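Long-range contacts in uncharacterized protein (Parabacteroides merdae, PDB 4MXN), which is of unknown function but, as a putative family 28 glycosyl hydrolase, probably cleaves glycosidic bonds in pectin-like polysaccharides: residues D205-T210 with R228-T233; V182-V187 with T210-N215; T35-S40 with G61-G66; V83-P88 with D120-A125. One frame throughout, in Å; residues are numbered along the deposited sequence. Where two conformers were deposited one is given.

Interaction 1. Residues D205-T210 with R228-T233; sequences DGVKMT and RNLIFT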
loop_
_atom_site.group_PDB
_atom_site.type_symbol
_atom_site.label_atom_id
_atom_site.label_comp_id
_atom_site.label_asym_id
_atom_site.label_seq_id
_atom_site.Cartn_x
_atom_site.Cartn_y
_atom_site.Cartn_z
ATOM N N ASP A 205 16.744 -2.563 -7.265
ATOM C CA ASP A 205 17.531 -2.275 -8.453
ATOM C C ASP A 205 16.596 -1.662 -9.486
ATOM O O ASP A 205 15.820 -2.370 -10.128
ATOM C CB ASP A 205 18.268 -3.527 -8.991
ATOM C CG ASP A 205 19.028 -3.327 -10.299
ATOM O OD1 ASP A 205 19.229 -2.151 -10.712
ATOM O OD2 ASP A 205 19.375 -4.336 -10.935
ATOM N N GLY A 206 16.708 -0.351 -9.654
ATOM C CA GLY A 206 15.904 0.393 -10.616
ATOM C C GLY A 206 14.610 0.847 -9.970
ATOM O O GLY A 206 13.628 0.096 -9.923
ATOM N N VAL A 207 14.638 2.040 -9.370
ATOM C CA VAL A 207 13.466 2.657 -8.741
ATOM C C VAL A 207 13.408 4.074 -9.256
ATOM O O VAL A 207 14.324 4.866 -8.996
ATOM C CB VAL A 207 13.415 2.571 -7.188
ATOM C CG1 VAL A 207 12.148 3.236 -6.637
ATOM C CG2 VAL A 207 13.505 1.119 -6.707
ATOM N N LYS A 208 12.349 4.384 -10.026
ATOM C CA LYS A 208 12.180 5.721 -10.571
ATOM C C LYS A 208 10.967 6.351 -9.929
ATOM O O LYS A 208 9.840 5.910 -10.175
ATOM C CB LYS A 208 12.073 5.717 -12.110
ATOM C CG LYS A 208 13.332 5.289 -12.843
ATOM C CD LYS A 208 13.227 5.693 -14.311
ATOM C CE LYS A 208 14.407 5.267 -15.134
ATOM N NZ LYS A 208 14.474 6.024 -16.418
HETATM N N MSE A 209 11.199 7.387 -9.113
HETATM C CA MSE A 209 10.127 8.103 -8.424
HETATM C C MSE A 209 10.016 9.506 -9.015
HETATM O O MSE A 209 11.005 10.245 -9.009
HETATM C CB MSE A 209 10.378 8.138 -6.908
HETATM C CG MSE A 209 9.127 8.452 -6.117
HETATM SE SE MSE A 209 9.223 8.060 -4.216
HETATM C CE MSE A 209 9.327 6.123 -4.273
ATOM N N THR A 210 8.824 9.853 -9.565
ATOM C CA THR A 210 8.592 11.136 -10.236
ATOM C C THR A 210 7.292 11.805 -9.789
ATOM O O THR A 210 6.260 11.141 -9.676
ATOM C CB THR A 210 8.568 10.889 -11.758
ATOM O OG1 THR A 210 9.689 10.081 -12.103
ATOM C CG2 THR A 210 8.599 12.183 -12.592
ATOM N N ARG A 228 20.292 0.413 -5.874
ATOM C CA ARG A 228 21.015 1.028 -6.991
ATOM C C ARG A 228 20.032 1.468 -8.066
ATOM O O ARG A 228 18.882 1.017 -8.057
ATOM C CB ARG A 228 22.089 0.082 -7.562
ATOM C CG ARG A 228 21.559 -1.184 -8.206
ATOM C CD ARG A 228 22.702 -2.111 -8.540
ATOM N NE ARG A 228 22.329 -3.050 -9.595
ATOM C CZ ARG A 228 22.784 -4.294 -9.688
ATOM N NH1 ARG A 228 23.620 -4.774 -8.776
ATOM N NH2 ARG A 228 22.399 -5.072 -10.691
ATOM N N ASN A 229 20.493 2.342 -8.987
ATOM C CA ASN A 229 19.681 2.899 -10.076
ATOM C C ASN A 229 18.385 3.549 -9.516
ATOM O O ASN A 229 17.278 3.266 -9.972
ATOM C CB ASN A 229 19.391 1.841 -11.157
ATOM C CG ASN A 229 20.654 1.370 -11.843
ATOM O OD1 ASN A 229 21.389 2.164 -12.437
ATOM N ND2 ASN A 229 20.956 0.077 -11.756
ATOM N N LEU A 230 18.551 4.412 -8.507
ATOM C CA LEU A 230 17.469 5.183 -7.899
ATOM C C LEU A 230 17.422 6.558 -8.546
ATOM O O LEU A 230 18.458 7.235 -8.600
ATOM C CB LEU A 230 17.644 5.332 -6.372
ATOM C CG LEU A 230 17.813 4.088 -5.510
ATOM C CD1 LEU A 230 17.951 4.479 -4.067
ATOM C CD2 LEU A 230 16.628 3.138 -5.628
ATOM N N ILE A 231 16.260 6.954 -9.090
ATOM C CA ILE A 231 16.106 8.260 -9.737
ATOM C C ILE A 231 14.868 8.949 -9.171
ATOM O O ILE A 231 13.742 8.477 -9.365
ATOM C CB ILE A 231 16.064 8.197 -11.299
ATOM C CG1 ILE A 231 17.319 7.488 -11.889
ATOM C CG2 ILE A 231 15.882 9.613 -11.898
ATOM C CD1 ILE A 231 17.242 7.093 -13.363
ATOM N N PHE A 232 15.086 10.071 -8.494
ATOM C CA PHE A 232 14.032 10.897 -7.907
ATOM C C PHE A 232 13.933 12.186 -8.707
ATOM O O PHE A 232 14.922 12.920 -8.796
ATOM C CB PHE A 232 14.323 11.185 -6.422
ATOM C CG PHE A 232 14.353 9.969 -5.530
ATOM C CD1 PHE A 232 15.520 9.219 -5.380
ATOM C CD2 PHE A 232 13.237 9.605 -4.793
ATOM C CE1 PHE A 232 15.547 8.097 -4.542
ATOM C CE2 PHE A 232 13.267 8.490 -3.951
ATOM C CZ PHE A 232 14.416 7.734 -3.846
ATOM N N THR A 233 12.763 12.438 -9.331
ATOM C CA THR A 233 12.531 13.649 -10.133
ATOM C C THR A 233 11.335 14.374 -9.564
ATOM O O THR A 233 10.251 13.795 -9.519
ATOM C CB THR A 233 12.309 13.297 -11.616
ATOM O OG1 THR A 233 13.396 12.512 -12.089
ATOM C CG2 THR A 233 12.093 14.529 -12.502
HETATM O O HOH W 1 12.324 10.081 -11.919
#
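Asp205 to Thr210 and Arg228 to Thr233 run parallel and in step, the axes of strands 205-210 and 230-233 lying 4.7 Å apart at 5°. Five backbone hydrogen bonds join them; Ile231 N gives its proton to Val207 O (2.8 Å), and Met209 N to Ile231 O. At the start of the ladder two side chains of 228-233 grip one carboxylate. Asn229 ND2 meets Asp205 OD1 at 3.0 Å, almost along the C-O axis and in the plane of its own amide, while Arg228 NH2, poorly ordered, makes a salt bridge to Asp205 OD2 through a weak, bent bond of 3.1 Å. An alanine in place of Asp205 would probably free the Asn229 amide to turn and leave Arg228 without its mate here. Farther along, like positions stack in rows: Leu230 CD2 lies alongside Val207 CB (3.6 Å), and Phe232 CD2 reaches CB of Met209, a selenomethionine. On the face of Thr210 and Thr233, water 1 joins the two hydroxyls. This is the rung-on-rung stacking of a parallel beta-helix: strand 205-210 is paired on its other edge with 182-190, where Val207 packs on Val182, and Phe232 also touches Ser244.

Interaction 2. Residues V182-V187 with T210-N215; sequences VTVDKV and TDCYFN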
loop_
_atom_site.group_PDB
_atom_site.type_symbol
_atom_site.label_atom_id
_atom_site.label_comp_id
_atom_site.label_asym_id
_atom_site.label_seq_id
_atom_site.Cartn_x
_atom_site.Cartn_y
_atom_site.Cartn_z
ATOM N N VAL A 182 10.947 -0.636 -10.501
ATOM C CA VAL A 182 9.802 -0.044 -9.805
ATOM C C VAL A 182 9.651 1.394 -10.284
ATOM O O VAL A 182 10.654 2.099 -10.413
ATOM C CB VAL A 182 9.967 -0.108 -8.256
ATOM C CG1 VAL A 182 8.809 0.593 -7.528
ATOM C CG2 VAL A 182 10.118 -1.545 -7.775
ATOM N N THR A 183 8.403 1.821 -10.564
ATOM C CA THR A 183 8.103 3.217 -10.907
ATOM C C THR A 183 7.013 3.684 -9.960
ATOM O O THR A 183 6.072 2.942 -9.704
ATOM C CB THR A 183 7.720 3.418 -12.389
ATOM O OG1 THR A 183 6.518 2.718 -12.681
ATOM C CG2 THR A 183 8.856 3.046 -13.379
ATOM N N VAL A 184 7.175 4.882 -9.386
ATOM C CA VAL A 184 6.197 5.519 -8.471
ATOM C C VAL A 184 5.968 6.919 -9.023
ATOM O O VAL A 184 6.870 7.755 -8.961
ATOM C CB VAL A 184 6.655 5.518 -6.984
ATOM C CG1 VAL A 184 5.546 6.020 -6.074
ATOM C CG2 VAL A 184 7.124 4.130 -6.538
ATOM N N ASP A 185 4.801 7.154 -9.628
ATOM C CA ASP A 185 4.515 8.405 -10.325
ATOM C C ASP A 185 3.276 9.133 -9.819
ATOM O O ASP A 185 2.224 8.521 -9.729
ATOM C CB ASP A 185 4.326 8.113 -11.830
ATOM C CG ASP A 185 5.612 7.872 -12.585
ATOM O OD1 ASP A 185 6.078 6.723 -12.603
ATOM O OD2 ASP A 185 6.148 8.841 -13.163
ATOM N N LYS A 186 3.379 10.452 -9.548
ATOM C CA LYS A 186 2.242 11.318 -9.136
ATOM C C LYS A 186 1.509 10.782 -7.863
ATOM O O LYS A 186 0.295 10.945 -7.714
ATOM C CB LYS A 186 1.240 11.496 -10.315
ATOM C CG LYS A 186 1.893 12.000 -11.611
ATOM C CD LYS A 186 1.017 11.743 -12.842
ATOM C CE LYS A 186 1.762 11.994 -14.132
ATOM N NZ LYS A 186 2.583 10.823 -14.532
ATOM N N VAL A 187 2.262 10.163 -6.950
ATOM C CA VAL A 187 1.663 9.623 -5.723
ATOM C C VAL A 187 1.679 10.719 -4.649
ATOM O O VAL A 187 2.603 11.515 -4.589
ATOM C CB VAL A 187 2.343 8.300 -5.246
ATOM C CG1 VAL A 187 1.823 7.843 -3.874
ATOM C CG2 VAL A 187 2.148 7.182 -6.270
ATOM N N THR A 210 8.824 9.853 -9.565
ATOM C CA THR A 210 8.592 11.136 -10.236
ATOM C C THR A 210 7.292 11.805 -9.789
ATOM O O THR A 210 6.260 11.141 -9.676
ATOM C CB THR A 210 8.568 10.889 -11.758
ATOM O OG1 THR A 210 9.689 10.081 -12.103
ATOM C CG2 THR A 210 8.599 12.183 -12.592
ATOM N N ASP A 211 7.351 13.131 -9.557
ATOM C CA ASP A 211 6.199 13.982 -9.200
ATOM C C ASP A 211 5.464 13.473 -7.959
ATOM O O ASP A 211 4.228 13.476 -7.900
ATOM C CB ASP A 211 5.213 14.107 -10.388
ATOM C CG ASP A 211 5.835 14.737 -11.611
ATOM O OD1 ASP A 211 6.598 15.702 -11.452
ATOM O OD2 ASP A 211 5.611 14.223 -12.713
ATOM N N CYS A 212 6.221 13.048 -6.963
ATOM C CA CYS A 212 5.598 12.575 -5.732
ATOM C C CYS A 212 5.586 13.675 -4.690
ATOM O O CYS A 212 6.532 14.463 -4.603
ATOM C CB CYS A 212 6.288 11.308 -5.241
ATOM S SG CYS A 212 6.035 9.906 -6.354
ATOM N N TYR A 213 4.469 13.771 -3.948
ATOM C CA TYR A 213 4.297 14.795 -2.911
ATOM C C TYR A 213 4.184 14.133 -1.540
ATOM O O TYR A 213 3.445 13.153 -1.392
ATOM C CB TYR A 213 3.052 15.675 -3.196
ATOM C CG TYR A 213 2.898 16.844 -2.245
ATOM C CD1 TYR A 213 3.691 17.979 -2.372
ATOM C CD2 TYR A 213 1.949 16.821 -1.223
ATOM C CE1 TYR A 213 3.564 19.053 -1.492
ATOM C CE2 TYR A 213 1.805 17.895 -0.342
ATOM C CZ TYR A 213 2.623 19.003 -0.472
ATOM O OH TYR A 213 2.475 20.041 0.414
ATOM N N PHE A 214 4.933 14.653 -0.550
ATOM C CA PHE A 214 4.902 14.173 0.843
ATOM C C PHE A 214 4.400 15.350 1.680
ATOM O O PHE A 214 5.068 16.376 1.706
ATOM C CB PHE A 214 6.282 13.661 1.275
ATOM C CG PHE A 214 6.827 12.610 0.342
ATOM C CD1 PHE A 214 6.481 11.269 0.498
ATOM C CD2 PHE A 214 7.647 12.963 -0.729
ATOM C CE1 PHE A 214 6.972 10.302 -0.379
ATOM C CE2 PHE A 214 8.147 11.995 -1.592
ATOM C CZ PHE A 214 7.801 10.674 -1.417
ATOM N N ASN A 215 3.186 15.258 2.269
ATOM C CA ASN A 215 2.605 16.414 2.963
ATOM C C ASN A 215 3.227 16.710 4.376
ATOM O O ASN A 215 2.814 17.674 5.038
ATOM C CB ASN A 215 1.079 16.248 3.074
ATOM C CG ASN A 215 0.628 15.463 4.276
ATOM O OD1 ASN A 215 1.389 14.648 4.844
ATOM N ND2 ASN A 215 -0.617 15.701 4.692
HETATM O O HOH W 2 5.128 11.784 -13.668
HETATM O O HOH W 3 8.801 7.531 -12.349
HETATM O O HOH W 4 4.438 10.621 -2.501
HETATM O O HOH W 5 1.950 14.270 -6.385
#
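The carboxylate of Asp185 lies beside Thr210, both side chains pointing the same way, with OD2 3.5 Å from Thr210 CB. Water 3 donates to OD1 and accepts from Thr210 OG1. Beyond the turn, the Phe214 ring has water 4 over one face, 3.3 Å above the plane and offset toward the rim; that water donates to Val187 O and to Tyr213 O. The backbones pair through Thr210 N to Val184 O (2.9 Å), Lys186 N to Thr210 O (3.0 Å) and Tyr213 N to Val187 O (3.0 Å). Lys186 and Asp211 both adopt left-handed backbone angles, so the two chains turn the same corner one above the other, as successive coils of a parallel beta-helix do. Cys212 carries the inner side. With SG anti to its carbonyl carbon (chi1 -67°), the sulfur comes back over the other coil, touching Val184 CG1 at 3.9 Å and approaching Val187 CB. Strand 182-185 is paired on its other edge with strand 159-162, and Val187 packs on Ile161. On the outer side, water 2 gathers Asp185 OD2, Lys186 NZ (2.9 Å) and Asp211 OD2 (2.7 Å), while Asp211 OD1 is held by Asn234. The two acids are thus joined through a shared water, and the lysine ammonium probably offsets the repulsion between their charges.

Interaction 3. Residues T35-S40 with G61-G66; sequences TLNTRS and GRYLTG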
loop_
_atom_site.group_PDB
_atom_site.type_symbol
_atom_site.label_atom_id
_atom_site.label_comp_id
_atom_site.label_asym_id
_atom_site.label_seq_id
_atom_site.Cartn_x
_atom_site.Cartn_y
_atom_site.Cartn_z
ATOM N N THR A 35 -19.079 -3.347 4.997
ATOM C CA THR A 35 -18.853 -4.754 4.608
ATOM C C THR A 35 -17.353 -5.001 4.460
ATOM O O THR A 35 -16.706 -4.247 3.725
ATOM C CB THR A 35 -19.567 -5.058 3.280
ATOM O OG1 THR A 35 -20.975 -4.953 3.494
ATOM C CG2 THR A 35 -19.186 -6.437 2.698
ATOM N N LEU A 36 -16.799 -6.020 5.140
ATOM C CA LEU A 36 -15.371 -6.349 5.041
ATOM C C LEU A 36 -15.158 -7.163 3.759
ATOM O O LEU A 36 -15.670 -8.266 3.638
ATOM C CB LEU A 36 -14.877 -7.098 6.291
ATOM C CG LEU A 36 -13.372 -7.373 6.337
ATOM C CD1 LEU A 36 -12.569 -6.060 6.308
ATOM C CD2 LEU A 36 -12.991 -8.268 7.522
ATOM N N ASN A 37 -14.433 -6.597 2.806
ATOM C CA ASN A 37 -14.289 -7.149 1.461
ATOM C C ASN A 37 -13.031 -7.966 1.190
ATOM O O ASN A 37 -12.834 -8.381 0.055
ATOM C CB ASN A 37 -14.289 -5.985 0.469
ATOM C CG ASN A 37 -15.581 -5.227 0.410
ATOM O OD1 ASN A 37 -16.621 -5.781 0.071
ATOM N ND2 ASN A 37 -15.528 -3.938 0.707
ATOM N N THR A 38 -12.192 -8.204 2.195
ATOM C CA THR A 38 -10.876 -8.834 2.003
ATOM C C THR A 38 -10.892 -10.103 1.122
ATOM O O THR A 38 -10.164 -10.161 0.139
ATOM C CB THR A 38 -10.250 -9.137 3.347
ATOM O OG1 THR A 38 -10.516 -8.036 4.221
ATOM C CG2 THR A 38 -8.761 -9.396 3.238
ATOM N N ARG A 39 -11.700 -11.105 1.499
ATOM C CA ARG A 39 -11.753 -12.373 0.780
ATOM C C ARG A 39 -12.289 -12.224 -0.649
ATOM O O ARG A 39 -11.770 -12.892 -1.558
ATOM C CB ARG A 39 -12.566 -13.403 1.573
ATOM C CG ARG A 39 -11.852 -13.859 2.876
ATOM C CD ARG A 39 -10.697 -14.829 2.641
ATOM N NE ARG A 39 -11.217 -16.113 2.178
ATOM C CZ ARG A 39 -11.412 -17.155 2.968
ATOM N NH1 ARG A 39 -11.058 -17.103 4.244
ATOM N NH2 ARG A 39 -11.945 -18.267 2.487
ATOM N N SER A 40 -13.288 -11.346 -0.870
ATOM C CA SER A 40 -13.845 -11.172 -2.215
ATOM C C SER A 40 -12.862 -10.410 -3.110
ATOM O O SER A 40 -12.741 -10.749 -4.294
ATOM C CB SER A 40 -15.205 -10.483 -2.177
ATOM O OG SER A 40 -16.136 -11.269 -1.445
ATOM N N GLY A 61 -17.132 5.151 -3.858
ATOM C CA GLY A 61 -17.565 4.662 -2.553
ATOM C C GLY A 61 -16.413 4.251 -1.655
ATOM O O GLY A 61 -15.239 4.417 -2.017
ATOM N N ARG A 62 -16.745 3.701 -0.472
ATOM C CA ARG A 62 -15.767 3.284 0.538
ATOM C C ARG A 62 -15.691 1.768 0.614
ATOM O O ARG A 62 -16.718 1.126 0.791
ATOM C CB ARG A 62 -16.131 3.860 1.924
ATOM C CG ARG A 62 -16.113 5.391 2.003
ATOM C CD ARG A 62 -16.445 5.923 3.402
ATOM N NE ARG A 62 -15.498 5.487 4.440
ATOM C CZ ARG A 62 -14.311 6.048 4.666
ATOM N NH1 ARG A 62 -13.895 7.067 3.919
ATOM N NH2 ARG A 62 -13.524 5.586 5.630
ATOM N N TYR A 63 -14.493 1.196 0.490
ATOM C CA TYR A 63 -14.332 -0.249 0.491
ATOM C C TYR A 63 -13.490 -0.675 1.679
ATOM O O TYR A 63 -12.275 -0.456 1.702
ATOM C CB TYR A 63 -13.702 -0.729 -0.824
ATOM C CG TYR A 63 -14.506 -0.374 -2.064
ATOM C CD1 TYR A 63 -14.294 0.830 -2.737
ATOM C CD2 TYR A 63 -15.414 -1.277 -2.612
ATOM C CE1 TYR A 63 -15.001 1.145 -3.898
ATOM C CE2 TYR A 63 -16.097 -0.988 -3.793
ATOM C CZ TYR A 63 -15.897 0.230 -4.425
ATOM O OH TYR A 63 -16.575 0.534 -5.577
ATOM N N LEU A 64 -14.136 -1.268 2.680
ATOM C CA LEU A 64 -13.465 -1.746 3.881
ATOM C C LEU A 64 -12.678 -3.002 3.543
ATOM O O LEU A 64 -13.199 -3.868 2.846
ATOM C CB LEU A 64 -14.498 -2.040 4.981
ATOM C CG LEU A 64 -13.960 -2.266 6.401
ATOM C CD1 LEU A 64 -13.418 -0.975 7.023
ATOM C CD2 LEU A 64 -15.081 -2.822 7.305
ATOM N N THR A 65 -11.431 -3.100 4.036
ATOM C CA THR A 65 -10.612 -4.280 3.730
ATOM C C THR A 65 -9.505 -4.508 4.751
ATOM O O THR A 65 -9.035 -3.578 5.416
ATOM C CB THR A 65 -9.971 -4.156 2.303
ATOM O OG1 THR A 65 -9.377 -5.406 1.943
ATOM C CG2 THR A 65 -8.907 -3.059 2.213
ATOM N N GLY A 66 -9.057 -5.759 4.782
ATOM C CA GLY A 66 -7.848 -6.185 5.458
ATOM C C GLY A 66 -6.763 -6.280 4.394
ATOM O O GLY A 66 -6.902 -5.707 3.301
HETATM O O HOH W 6 -16.916 -1.934 2.559
#
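Leu64 meets Thr35, Leu36 and Asn37 with both its backbone and its side chain. Its CB presses on Thr35 O at 3.4 Å, and Leu36 CD1 comes to 4.0 Å from its CG. Swung anti to the backbone N (chi1 -175°), the Leu36 side chain lays that same CD1 along the strand backbone, 3.7 Å from Thr65 CA. Asn37 takes hold of Leu64 O twice: its backbone N binds at 3.0 Å, tilted from the carbonyl plane, and ND2 adds a weak bond. ND2 also lies at the edge of the Tyr63 ring, near its plane, while Asn37 OD1 accepts from Lys30 N and so fixes the turn of the amide. Water 6 lies 2.6 Å from Thr35 O and accepts from Leu64 N (2.9 Å). One step on, Thr38 OG1 accepts from Gly66 N at 2.8 Å. The buried Thr38 N has no partner in the model. The contact therefore ties the turn leading into helix 38-50 to one edge of strand 61-69. The other edge pairs with strand 82-86, on which Leu64 and Thr65 also pack, and Leu36 reaches over to Val87 and Asp92 beyond it.

Interaction 4. Residues V83-P88 with D120-A125; sequences VLVAVP and DGRSIA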
loop_
_atom_site.group_PDB
_atom_site.type_symbol
_atom_site.label_atom_id
_atom_site.label_comp_id
_atom_site.label_asym_id
_atom_site.label_seq_id
_atom_site.Cartn_x
_atom_site.Cartn_y
_atom_site.Cartn_z
ATOM N N VAL A 83 -12.399 5.013 -2.018
ATOM C CA VAL A 83 -11.454 4.912 -0.904
ATOM C C VAL A 83 -11.336 3.447 -0.518
ATOM O O VAL A 83 -12.374 2.811 -0.288
ATOM C CB VAL A 83 -11.851 5.763 0.347
ATOM C CG1 VAL A 83 -10.734 5.757 1.407
ATOM C CG2 VAL A 83 -12.275 7.191 -0.012
ATOM N N LEU A 84 -10.094 2.929 -0.408
ATOM C CA LEU A 84 -9.799 1.591 0.128
ATOM C C LEU A 84 -9.466 1.838 1.617
ATOM O O LEU A 84 -8.484 2.525 1.909
ATOM C CB LEU A 84 -8.644 0.948 -0.666
ATOM C CG LEU A 84 -8.472 -0.566 -0.529
ATOM C CD1 LEU A 84 -9.742 -1.334 -0.993
ATOM C CD2 LEU A 84 -7.259 -1.040 -1.300
ATOM N N VAL A 85 -10.353 1.443 2.542
ATOM C CA VAL A 85 -10.148 1.790 3.953
ATOM C C VAL A 85 -9.773 0.564 4.809
ATOM O O VAL A 85 -10.374 -0.493 4.717
ATOM C CB VAL A 85 -11.359 2.590 4.546
ATOM C CG1 VAL A 85 -12.706 1.918 4.286
ATOM C CG2 VAL A 85 -11.184 2.886 6.032
ATOM N N ALA A 86 -8.758 0.726 5.630
ATOM C CA ALA A 86 -8.314 -0.309 6.551
ATOM C C ALA A 86 -9.348 -0.571 7.647
ATOM O O ALA A 86 -9.851 0.364 8.279
ATOM C CB ALA A 86 -7.005 0.116 7.199
ATOM N N VAL A 87 -9.647 -1.855 7.885
ATOM C CA VAL A 87 -10.487 -2.287 8.999
ATOM C C VAL A 87 -9.640 -2.127 10.296
ATOM O O VAL A 87 -8.458 -2.447 10.248
ATOM C CB VAL A 87 -10.992 -3.740 8.776
ATOM C CG1 VAL A 87 -9.844 -4.752 8.697
ATOM C CG2 VAL A 87 -12.019 -4.144 9.830
ATOM N N PRO A 88 -10.179 -1.599 11.426
ATOM C CA PRO A 88 -9.324 -1.389 12.622
ATOM C C PRO A 88 -9.183 -2.682 13.423
ATOM O O PRO A 88 -9.683 -2.780 14.541
ATOM C CB PRO A 88 -10.080 -0.310 13.404
ATOM C CG PRO A 88 -11.505 -0.481 13.030
ATOM C CD PRO A 88 -11.550 -1.087 11.635
ATOM N N ASP A 120 -6.645 4.511 2.756
ATOM C CA ASP A 120 -6.748 5.102 4.099
ATOM C C ASP A 120 -6.377 4.082 5.172
ATOM O O ASP A 120 -7.103 3.094 5.382
ATOM C CB ASP A 120 -8.175 5.650 4.333
ATOM C CG ASP A 120 -8.406 6.409 5.649
ATOM O OD1 ASP A 120 -7.516 6.372 6.535
ATOM O OD2 ASP A 120 -9.502 6.980 5.816
ATOM N N GLY A 121 -5.271 4.366 5.861
ATOM C CA GLY A 121 -4.709 3.469 6.871
ATOM C C GLY A 121 -5.369 3.438 8.225
ATOM O O GLY A 121 -5.104 2.506 9.001
ATOM N N ARG A 122 -6.203 4.462 8.555
ATOM C CA ARG A 122 -6.889 4.576 9.858
ATOM C C ARG A 122 -5.926 4.253 11.006
ATOM O O ARG A 122 -6.234 3.454 11.888
ATOM C CB ARG A 122 -8.125 3.651 9.897
ATOM C CG ARG A 122 -9.193 4.063 8.874
ATOM C CD ARG A 122 -10.597 3.851 9.364
ATOM N NE ARG A 122 -10.922 4.588 10.588
ATOM C CZ ARG A 122 -11.509 4.040 11.650
ATOM N NH1 ARG A 122 -11.813 2.749 11.656
ATOM N NH2 ARG A 122 -11.790 4.780 12.717
ATOM N N SER A 123 -4.730 4.868 10.965
ATOM C CA SER A 123 -3.611 4.593 11.854
ATOM C C SER A 123 -3.957 4.514 13.349
ATOM O O SER A 123 -3.541 3.550 13.977
ATOM C CB SER A 123 -2.495 5.608 11.641
ATOM O OG SER A 123 -2.840 6.902 12.102
ATOM N N ILE A 124 -4.689 5.488 13.913
ATOM C CA ILE A 124 -4.976 5.496 15.355
ATOM C C ILE A 124 -5.806 4.264 15.738
ATOM O O ILE A 124 -5.409 3.529 16.645
ATOM C CB ILE A 124 -5.621 6.834 15.843
ATOM C CG1 ILE A 124 -4.593 8.004 15.651
ATOM C CG2 ILE A 124 -6.152 6.723 17.320
ATOM C CD1 ILE A 124 -4.921 9.335 16.203
ATOM N N ALA A 125 -6.899 4.010 15.032
ATOM C CA ALA A 125 -7.776 2.863 15.320
ATOM C C ALA A 125 -7.092 1.517 15.066
ATOM O O ALA A 125 -7.269 0.598 15.861
ATOM C CB ALA A 125 -9.052 2.968 14.504
#
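Arg122 bends back over strand 82-86, its CD 3.5 Å from Val85 CG2 and 3.7 Å from Ala86 O. Two kinks, at chi2 and chi3, fold the chain so that the guanidinium ends beside the proline ring, NH1 3.5 Å from Pro88 CG, with Ala125 CB over one of its faces. Val85 meets it with the branch that stands anti to its backbone N; the other methyl, CG1, sits in the crowded position between N and the carbonyl carbon (chi1 51°). Asp120 extends its carboxyl away from its own N (chi1 -175°), which lets OD1 accept from Arg122 N at 3.1 Å, from above the carboxylate plane. That bond closes an Asx turn; Arg122, with its left-handed backbone, is the N-cap residue of the following helix. Asp120 CB meanwhile rests on Val83 CG1. Replacing Arg122 by a serine would probably open a gap over Val85 and Pro88 and uncover Ala125. Backbone bonds fix the register: Asp120 N to Leu84 O (2.8 Å) and Ala86 N to Asp120 O (2.9 Å). Pro88 CB closes the far end against Ala125 CB at 3.6 Å. Strand 82-86 lies between strands 61-69 and 118-120, Leu84 packing on Tyr63, Thr65 and Ile68, while helix 123-136 leaves the coil at this corner, with Ser123 hydrogen-bonded to Asp168.

Overall arrangement
Interactions 1, 2 and 4 join neighbouring coils of what is, as in family 28 enzymes, a parallel beta-helix; interaction 3 ties the turn before helix 38-50 to strand 61-69. Interactions 3 and 4 are neighbours in the earlier part of the chain: Tyr63 N approaches Val83 O at 2.8 Å, so strands 61-69 and 82-86 are neighbours, and the contact centres are 11 Å apart. Interactions 1 and 2 lie in the later part and share Thr210, also with centres 11 Å apart; Lys208 N reaches Val182 O at 2.9 Å. The pairs do not touch each other: interactions 2 and 4 come to about 11 Å between nearest atoms. With no ligand described among these contacts, their relation to an active site is left open.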